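Rho guanine nucleotide exchange factor 3 (Mus musculus, PDB 2Z0Q) acts as a guanine nucleotide exchange factor for the small GTPases RhoA and RhoB; this chain is its DH-PH unit. Local coordinates at residues 107-112 with 196-201; 211-216 with 267-272; 281-286 with 311-316. All coordinates share one frame; numbering follows the deposited sequence.

Interaction 1: residues 107-112 with 196-201; sequences SYDSYC and AEINTK
In the helical DH (RhoGEF) domain, Ile198 of the long helix 180-213 packs against Tyr108, Asp109 and Cys112 at the start of helix 107-125, and a salt bridge closes the join at its edge. The two short helical segments run nearly parallel, at 20° to each other, with axes 10.0 Å apart, and the CA atoms of Asp109 and Ile198 are the nearest pair. Ile198 works with both branches. Its gamma methyl CG2 meets Cys112, lying 3.6 Å from CB of Cys112 and 3.7 Å from SG of the same residue. The other branch, CG1 to CD1, runs extended (chi2 179°) and sets CD1 of Ile198 3.9 Å from CB of Tyr108, with the backbone N of Asp109 equally close. Isoleucine thus straddles one turn of the facing helix. Tyr108 lends this contact its CB, while its ring leads away to a hydrogen bond between OH and His74.

Asp109 and Lys201 form the polar rim, their side chains crossing at about a right angle. With CG anti to the backbone N (chi1 -173°), Asp109 swings CG out to the side of helix 180-213, and the extended lysine chain spans the remaining gap. NZ of Lys201 donates to OD1 of Asp109 at 3.2 Å, approaching from above the carboxylate plane, and makes a weak bond to OD2 of Asp109 (3.4 Å). Arg157 of helix 155-172 touches both Cys112 and Ile198, so a third helix borders the apolar patch. Lengthwise packing of long, nearly parallel helices is the hallmark of the elongated helical bundle of DH domains.

Interaction 2: residues 211-216 with 267-272; sequences KERLLY and LCYQLY. With SO4 (sulfate ion), chain C.
Leu214 and Leu215 pair in parallel with Tyr269 and Gln270, where the chain passes from helix 180-213 into a two-residue strand of the PH sheet. Three backbone hydrogen bonds carry the pairing: Tyr269 N to Arg213 O at 2.9 Å, Leu215 N to Tyr269 O, and Leu271 N to Leu215 O at 3.0 Å. The last is almost straight, at 176°.

Arg213 adds a side-chain bond. The bend at chi2 (-70°) puts CD of Arg213 beside the carbonyl O of Leu267, and NH1 of Arg213 then bonds to that oxygen at 2.9 Å, the oxygen lying at the guanidinium edge. A water accepts from NH1 of Arg213 at 2.6 Å and from the backbone N of Leu267, a second link to the same residue. Beyond the pairing, Tyr272 OH donates to a sulfate, probably from the crystallisation liquor; Arg273 also bonds to the sulfate, and Arg242 to the hydroxyl.

Apolar contacts flank the backbone ladder. CB of Arg213 lies at the edge of the Tyr269 ring, 3.7 Å from its CD2. CD1 of Leu271 touches CB of Leu214, and CD2 of Leu271 lies 3.7 Å from CE1 of Tyr216, obliquely to the ring.

This is the DH-PH junction, where the last long DH helix runs into the PH sheet: strand 254-263 pairs antiparallel with strand 266-271, helix 224-227 touches Leu214 and Tyr216, and Ala120 and His124 of helix 107-125 meet Tyr269 and Leu267.

Interaction 3: residues 281-286 with 311-316; sequences LTLEDL and FRVSFK
Leu283, Val313 and Phe311 line the inner face of an antiparallel strand pair in the PH domain, 282-285 with 311-315, and Leu281, just before the strand, packs on Val313. CG1 of Val313 sits 3.6 Å from CG of Leu281, and CD1 of Leu283 approaches CD1 of Phe311 obliquely at 3.6 Å. Helix 331-345 covers the Leu281 and Leu283 part of this face, while Ile276 and Leu255 meet Val313; at the far end Asp285 is exposed and forms a salt bridge with Lys334. Leu286, also buried, crosses Arg312 at about a right angle, its CD1 3.5 Å from CB of Arg312 and its CD2 over one guanidinium face, toward the rim. The hydrogen-bonded pairs Thr282-Ser314 and Glu284-Arg312 each make two backbone bonds.

The other face is looser and watery. OE1 of Glu284 and NE of Arg312 form only a long salt bridge, 3.8 Å, with carboxylate and guanidinium planes 86° apart. The bend at chi3 (-34°) carries NE of Arg312 to a water at 2.7 Å, which also donates to OE1 of Glu284. A second water lies 3.0 Å from OG of Ser314. The pair belongs to the bent antiparallel PH sheet, against whose apolar side the C-terminal helix packs.

Along the chain the three contacts follow in series, and together they trace the two-domain build of this exchange factor. Interaction 1 belongs to the DH helices; interactions 2 and 3 lie in the PH domain and reach the same mixed sheet, their centres about 22 Å apart. Helix 180-213 ties the first two together: residues 196-201 serve interaction 1, and its last turn leads into the strand of interaction 2, about 25 Å away between centres. Interactions 1 and 3 are the farthest apart, about 35 Å between centres. No two contacts touch. One continuous helix therefore passes from the DH bundle to the PH sheet, and the chain directly after it pairs with strand 266-271.

Interaction 1: residues 107-112 with 196-201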
# COMPACT_ATOMS: atom_id res chain seq x y z
N SER A 107 8.55 16.07 0.87
CA SER A 107 7.59 15.82 -0.22
C SER A 107 6.93 14.44 -0.12
O SER A 107 5.86 14.22 -0.70
CB SER A 107 8.27 15.95 -1.57
OG SER A 107 8.84 17.23 -1.71
N TYR A 108 7.54 13.50 0.61
CA TYR A 108 6.89 12.19 0.75
C TYR A 108 5.60 12.29 1.58
O TYR A 108 4.72 11.45 1.48
CB TYR A 108 7.84 11.16 1.38
CG TYR A 108 8.66 10.42 0.36
CD1 TYR A 108 9.61 11.06 -0.42
CD2 TYR A 108 8.42 9.06 0.12
CE1 TYR A 108 10.31 10.37 -1.46
CE2 TYR A 108 9.09 8.37 -0.90
CZ TYR A 108 10.03 9.02 -1.67
OH TYR A 108 10.65 8.30 -2.67
N ASP A 109 5.50 13.33 2.41
CA ASP A 109 4.31 13.52 3.21
C ASP A 109 3.10 13.74 2.29
O ASP A 109 2.09 13.05 2.40
CB ASP A 109 4.47 14.73 4.13
CG ASP A 109 3.34 14.88 5.11
OD1 ASP A 109 2.92 13.87 5.67
OD2 ASP A 109 2.89 16.03 5.33
N SER A 110 3.25 14.69 1.38
CA SER A 110 2.22 15.04 0.41
C SER A 110 1.87 13.81 -0.42
O SER A 110 0.70 13.46 -0.58
CB SER A 110 2.75 16.17 -0.48
OG SER A 110 1.79 16.61 -1.42
N TYR A 111 2.90 13.14 -0.93
CA TYR A 111 2.71 11.95 -1.74
C TYR A 111 1.98 10.82 -1.03
O TYR A 111 0.99 10.27 -1.54
CB TYR A 111 4.06 11.43 -2.22
CG TYR A 111 3.92 10.21 -3.08
CD1 TYR A 111 3.36 10.30 -4.35
CD2 TYR A 111 4.31 8.97 -2.62
CE1 TYR A 111 3.20 9.17 -5.14
CE2 TYR A 111 4.16 7.83 -3.40
CZ TYR A 111 3.61 7.93 -4.66
OH TYR A 111 3.46 6.80 -5.44
N CYS A 112 2.47 10.41 0.13
CA CYS A 112 1.82 9.31 0.83
C CYS A 112 0.40 9.61 1.25
O CYS A 112 -0.40 8.69 1.43
CB CYS A 112 2.65 8.90 2.04
SG CYS A 112 4.22 8.23 1.53
N ALA A 196 7.74 6.98 10.72
CA ALA A 196 6.75 6.72 11.76
C ALA A 196 5.59 7.69 11.65
O ALA A 196 4.41 7.29 11.77
CB ALA A 196 7.42 6.84 13.14
N GLU A 197 5.90 8.96 11.39
CA GLU A 197 4.87 9.98 11.26
C GLU A 197 4.04 9.78 9.99
O GLU A 197 2.80 9.89 10.02
CB GLU A 197 5.50 11.38 11.23
CG GLU A 197 4.48 12.50 11.21
CD GLU A 197 3.49 12.40 12.37
OE1 GLU A 197 3.88 12.02 13.49
OE2 GLU A 197 2.30 12.69 12.15
N ILE A 198 4.70 9.49 8.88
CA ILE A 198 3.98 9.29 7.62
C ILE A 198 3.11 8.04 7.74
O ILE A 198 1.99 8.02 7.23
CB ILE A 198 4.96 9.16 6.43
CG1 ILE A 198 5.51 10.57 6.09
CG2 ILE A 198 4.28 8.43 5.25
CD1 ILE A 198 6.49 10.57 4.97
N ASN A 199 3.58 7.00 8.42
CA ASN A 199 2.76 5.78 8.57
C ASN A 199 1.51 6.07 9.41
O ASN A 199 0.42 5.55 9.14
CB ASN A 199 3.55 4.64 9.23
CG ASN A 199 4.54 3.99 8.29
OD1 ASN A 199 4.47 4.18 7.08
ND2 ASN A 199 5.47 3.23 8.85
N THR A 200 1.67 6.89 10.45
CA THR A 200 0.55 7.23 11.30
C THR A 200 -0.49 8.04 10.53
O THR A 200 -1.68 7.75 10.60
CB THR A 200 1.01 8.00 12.53
OG1 THR A 200 1.78 7.11 13.35
CG2 THR A 200 -0.19 8.51 13.36
N LYS A 201 -0.04 9.03 9.77
CA LYS A 201 -0.95 9.87 9.00
C LYS A 201 -1.64 9.10 7.88
O LYS A 201 -2.80 9.36 7.56
CB LYS A 201 -0.19 11.03 8.36
CG LYS A 201 0.31 12.06 9.31
CD LYS A 201 1.00 13.15 8.53
CE LYS A 201 1.77 14.10 9.40
NZ LYS A 201 2.49 15.08 8.55

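Interaction 2: residues 211-216 with 267-272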
# COMPACT_ATOMS: atom_id res chain seq x y z
N LYS A 211 -14.41 6.06 5.14
CA LYS A 211 -15.62 6.41 5.89
C LYS A 211 -16.44 7.47 5.15
O LYS A 211 -17.67 7.44 5.15
CB LYS A 211 -15.27 6.94 7.29
CG LYS A 211 -15.05 5.85 8.32
CD LYS A 211 -14.33 6.35 9.58
CE LYS A 211 -15.14 7.38 10.34
NZ LYS A 211 -14.43 7.65 11.64
N GLU A 212 -15.76 8.42 4.51
CA GLU A 212 -16.48 9.49 3.81
C GLU A 212 -17.11 9.01 2.52
O GLU A 212 -18.00 9.66 1.97
CB GLU A 212 -15.52 10.67 3.53
CG GLU A 212 -14.79 11.11 4.79
CD GLU A 212 -14.00 12.40 4.63
OE1 GLU A 212 -13.37 12.61 3.55
OE2 GLU A 212 -13.99 13.19 5.59
N ARG A 213 -16.67 7.84 2.05
CA ARG A 213 -17.19 7.28 0.82
C ARG A 213 -18.25 6.18 1.03
O ARG A 213 -18.77 5.64 0.04
CB ARG A 213 -16.05 6.74 -0.04
CG ARG A 213 -14.98 7.77 -0.47
CD ARG A 213 -15.49 8.76 -1.47
NE ARG A 213 -14.41 9.61 -2.00
CZ ARG A 213 -14.13 9.75 -3.30
NH1 ARG A 213 -14.84 9.07 -4.21
NH2 ARG A 213 -13.19 10.60 -3.70
N LEU A 214 -18.58 5.87 2.28
CA LEU A 214 -19.63 4.86 2.54
C LEU A 214 -20.98 5.47 2.18
O LEU A 214 -21.23 6.66 2.44
CB LEU A 214 -19.65 4.44 4.01
CG LEU A 214 -18.37 3.68 4.47
CD1 LEU A 214 -18.48 3.34 5.96
CD2 LEU A 214 -18.22 2.37 3.65
N LEU A 215 -21.84 4.68 1.56
CA LEU A 215 -23.16 5.15 1.15
C LEU A 215 -24.20 4.31 1.85
O LEU A 215 -24.14 3.09 1.79
CB LEU A 215 -23.24 5.00 -0.36
CG LEU A 215 -24.51 5.34 -1.12
CD1 LEU A 215 -24.93 6.79 -0.87
CD2 LEU A 215 -24.18 5.13 -2.60
N TYR A 216 -25.14 4.96 2.54
CA TYR A 216 -26.18 4.27 3.30
C TYR A 216 -27.55 4.49 2.64
O TYR A 216 -28.25 5.45 2.97
CB TYR A 216 -26.20 4.83 4.73
CG TYR A 216 -24.85 4.82 5.43
CD1 TYR A 216 -24.44 3.72 6.19
CD2 TYR A 216 -23.97 5.90 5.33
CE1 TYR A 216 -23.20 3.70 6.85
CE2 TYR A 216 -22.74 5.90 5.98
CZ TYR A 216 -22.36 4.81 6.73
OH TYR A 216 -21.15 4.85 7.40
N LEU A 267 -16.74 7.61 -6.89
CA LEU A 267 -16.60 6.20 -6.54
C LEU A 267 -16.99 6.08 -5.07
O LEU A 267 -16.32 6.62 -4.18
CB LEU A 267 -15.15 5.77 -6.73
CG LEU A 267 -14.82 4.31 -6.38
CD1 LEU A 267 -15.75 3.40 -7.19
CD2 LEU A 267 -13.35 4.01 -6.69
N CYS A 268 -18.07 5.34 -4.79
CA CYS A 268 -18.55 5.20 -3.42
C CYS A 268 -18.69 3.73 -3.07
O CYS A 268 -18.47 2.89 -3.93
CB CYS A 268 -19.90 5.88 -3.27
SG CYS A 268 -19.74 7.71 -3.41
N TYR A 269 -19.02 3.44 -1.82
CA TYR A 269 -19.14 2.03 -1.36
C TYR A 269 -20.50 1.89 -0.67
O TYR A 269 -20.71 2.27 0.50
CB TYR A 269 -17.96 1.71 -0.40
CG TYR A 269 -16.62 1.97 -1.07
CD1 TYR A 269 -16.08 1.06 -1.97
CD2 TYR A 269 -15.97 3.19 -0.90
CE1 TYR A 269 -14.93 1.36 -2.70
CE2 TYR A 269 -14.80 3.50 -1.62
CZ TYR A 269 -14.30 2.60 -2.51
OH TYR A 269 -13.18 2.95 -3.24
N GLN A 270 -21.44 1.36 -1.45
CA GLN A 270 -22.82 1.18 -1.04
C GLN A 270 -22.95 0.01 -0.06
O GLN A 270 -22.61 -1.14 -0.42
CB GLN A 270 -23.67 0.96 -2.32
CG GLN A 270 -25.16 0.83 -2.05
CD GLN A 270 -25.96 0.58 -3.33
OE1 GLN A 270 -25.45 0.76 -4.43
NE2 GLN A 270 -27.20 0.16 -3.17
N LEU A 271 -23.38 0.29 1.16
CA LEU A 271 -23.47 -0.81 2.14
C LEU A 271 -24.39 -1.91 1.61
O LEU A 271 -25.49 -1.62 1.11
CB LEU A 271 -23.95 -0.32 3.51
CG LEU A 271 -22.77 0.03 4.45
CD1 LEU A 271 -22.09 1.31 3.96
CD2 LEU A 271 -23.25 0.16 5.88
N TYR A 272 -23.93 -3.16 1.71
CA TYR A 272 -24.68 -4.33 1.22
C TYR A 272 -25.65 -4.90 2.27
O TYR A 272 -26.70 -5.48 1.93
CB TYR A 272 -23.65 -5.38 0.79
CG TYR A 272 -24.17 -6.63 0.13
CD1 TYR A 272 -24.84 -6.56 -1.10
CD2 TYR A 272 -23.90 -7.90 0.67
CE1 TYR A 272 -25.22 -7.71 -1.78
CE2 TYR A 272 -24.27 -9.09 -0.02
CZ TYR A 272 -24.92 -8.97 -1.25
OH TYR A 272 -25.24 -10.07 -1.98
S SO4 C . -28.47 -10.01 -2.57
O1 SO4 C . -29.74 -10.20 -3.35
O2 SO4 C . -27.31 -9.83 -3.53
O3 SO4 C . -28.59 -8.77 -1.72
O4 SO4 C . -28.29 -11.20 -1.68
O HOH W 1 -14.23 9.39 -6.76

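Interaction 3: residues 281-286 with 311-316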
# COMPACT_ATOMS: atom_id res chain seq x y z
N LEU A 281 -19.18 -10.79 15.71
CA LEU A 281 -18.86 -11.40 14.42
C LEU A 281 -18.34 -12.83 14.62
O LEU A 281 -17.30 -13.04 15.25
CB LEU A 281 -17.81 -10.52 13.71
CG LEU A 281 -17.35 -10.79 12.27
CD1 LEU A 281 -16.34 -9.71 11.83
CD2 LEU A 281 -16.69 -12.17 12.21
N THR A 282 -19.05 -13.81 14.09
CA THR A 282 -18.62 -15.21 14.20
C THR A 282 -17.88 -15.54 12.88
O THR A 282 -18.44 -15.40 11.79
CB THR A 282 -19.83 -16.15 14.35
OG1 THR A 282 -20.54 -15.84 15.57
CG2 THR A 282 -19.37 -17.60 14.37
N LEU A 283 -16.62 -15.95 13.00
CA LEU A 283 -15.76 -16.24 11.86
C LEU A 283 -15.54 -17.73 11.79
O LEU A 283 -15.15 -18.35 12.78
CB LEU A 283 -14.39 -15.55 12.05
CG LEU A 283 -13.31 -15.93 11.04
CD1 LEU A 283 -13.68 -15.40 9.63
CD2 LEU A 283 -11.98 -15.30 11.48
N GLU A 284 -15.81 -18.32 10.64
CA GLU A 284 -15.61 -19.77 10.46
C GLU A 284 -14.81 -20.02 9.20
O GLU A 284 -15.10 -19.48 8.15
CB GLU A 284 -16.98 -20.48 10.38
CG GLU A 284 -17.68 -20.39 11.74
CD GLU A 284 -19.15 -20.81 11.72
OE1 GLU A 284 -19.81 -20.61 10.69
OE2 GLU A 284 -19.65 -21.30 12.78
N ASP A 285 -13.77 -20.83 9.31
CA ASP A 285 -12.95 -21.12 8.14
C ASP A 285 -13.67 -22.17 7.33
O ASP A 285 -14.27 -23.08 7.91
CB ASP A 285 -11.61 -21.69 8.62
CG ASP A 285 -10.59 -21.82 7.52
OD1 ASP A 285 -10.94 -21.68 6.34
OD2 ASP A 285 -9.41 -22.06 7.87
N LEU A 286 -13.65 -22.05 6.01
CA LEU A 286 -14.26 -23.08 5.17
C LEU A 286 -13.14 -23.80 4.41
O LEU A 286 -12.28 -23.15 3.84
CB LEU A 286 -15.21 -22.49 4.14
CG LEU A 286 -16.55 -21.99 4.68
CD1 LEU A 286 -16.32 -21.06 5.83
CD2 LEU A 286 -17.29 -21.23 3.57
N PHE A 311 -14.22 -18.15 3.40
CA PHE A 311 -14.40 -18.17 4.85
C PHE A 311 -15.80 -17.62 5.08
O PHE A 311 -16.37 -17.00 4.19
CB PHE A 311 -13.32 -17.40 5.63
CG PHE A 311 -13.22 -15.94 5.29
CD1 PHE A 311 -13.90 -15.00 6.03
CD2 PHE A 311 -12.41 -15.51 4.24
CE1 PHE A 311 -13.78 -13.62 5.73
CE2 PHE A 311 -12.27 -14.15 3.94
CZ PHE A 311 -12.94 -13.22 4.67
N ARG A 312 -16.35 -17.88 6.26
CA ARG A 312 -17.70 -17.44 6.57
C ARG A 312 -17.74 -16.45 7.72
O ARG A 312 -17.06 -16.59 8.71
CB ARG A 312 -18.57 -18.67 6.93
CG ARG A 312 -20.09 -18.35 7.09
CD ARG A 312 -20.94 -19.57 7.50
NE ARG A 312 -20.56 -20.91 7.01
CZ ARG A 312 -20.93 -21.46 5.85
NH1 ARG A 312 -21.68 -20.81 4.98
NH2 ARG A 312 -20.64 -22.70 5.61
N VAL A 313 -18.54 -15.43 7.54
CA VAL A 313 -18.76 -14.47 8.59
C VAL A 313 -20.26 -14.44 8.84
O VAL A 313 -21.03 -14.31 7.90
CB VAL A 313 -18.31 -13.05 8.19
CG1 VAL A 313 -18.75 -12.12 9.21
CG2 VAL A 313 -16.75 -12.98 8.05
N SER A 314 -20.68 -14.56 10.10
CA SER A 314 -22.11 -14.52 10.39
C SER A 314 -22.38 -13.63 11.61
O SER A 314 -21.50 -13.36 12.45
CB SER A 314 -22.65 -15.96 10.56
OG SER A 314 -22.24 -16.51 11.79
N PHE A 315 -23.60 -13.16 11.68
CA PHE A 315 -24.03 -12.23 12.69
C PHE A 315 -25.47 -12.55 13.10
O PHE A 315 -26.40 -12.56 12.28
CB PHE A 315 -23.92 -10.83 12.07
CG PHE A 315 -24.49 -9.72 12.91
CD1 PHE A 315 -24.22 -9.66 14.26
CD2 PHE A 315 -25.19 -8.68 12.30
CE1 PHE A 315 -24.64 -8.55 15.02
CE2 PHE A 315 -25.61 -7.56 13.05
CZ PHE A 315 -25.33 -7.51 14.42
N LYS A 316 -25.63 -12.81 14.38
CA LYS A 316 -26.94 -13.13 14.93
C LYS A 316 -27.58 -11.80 15.32
O LYS A 316 -27.04 -11.09 16.16
CB LYS A 316 -26.76 -14.07 16.13
CG LYS A 316 -28.05 -14.62 16.58
CD LYS A 316 -27.96 -15.57 17.75
CE LYS A 316 -29.40 -15.91 18.13
NZ LYS A 316 -29.41 -16.54 19.43
O HOH W 2 -19.80 -17.71 10.55
O HOH W 3 -19.49 -22.65 8.85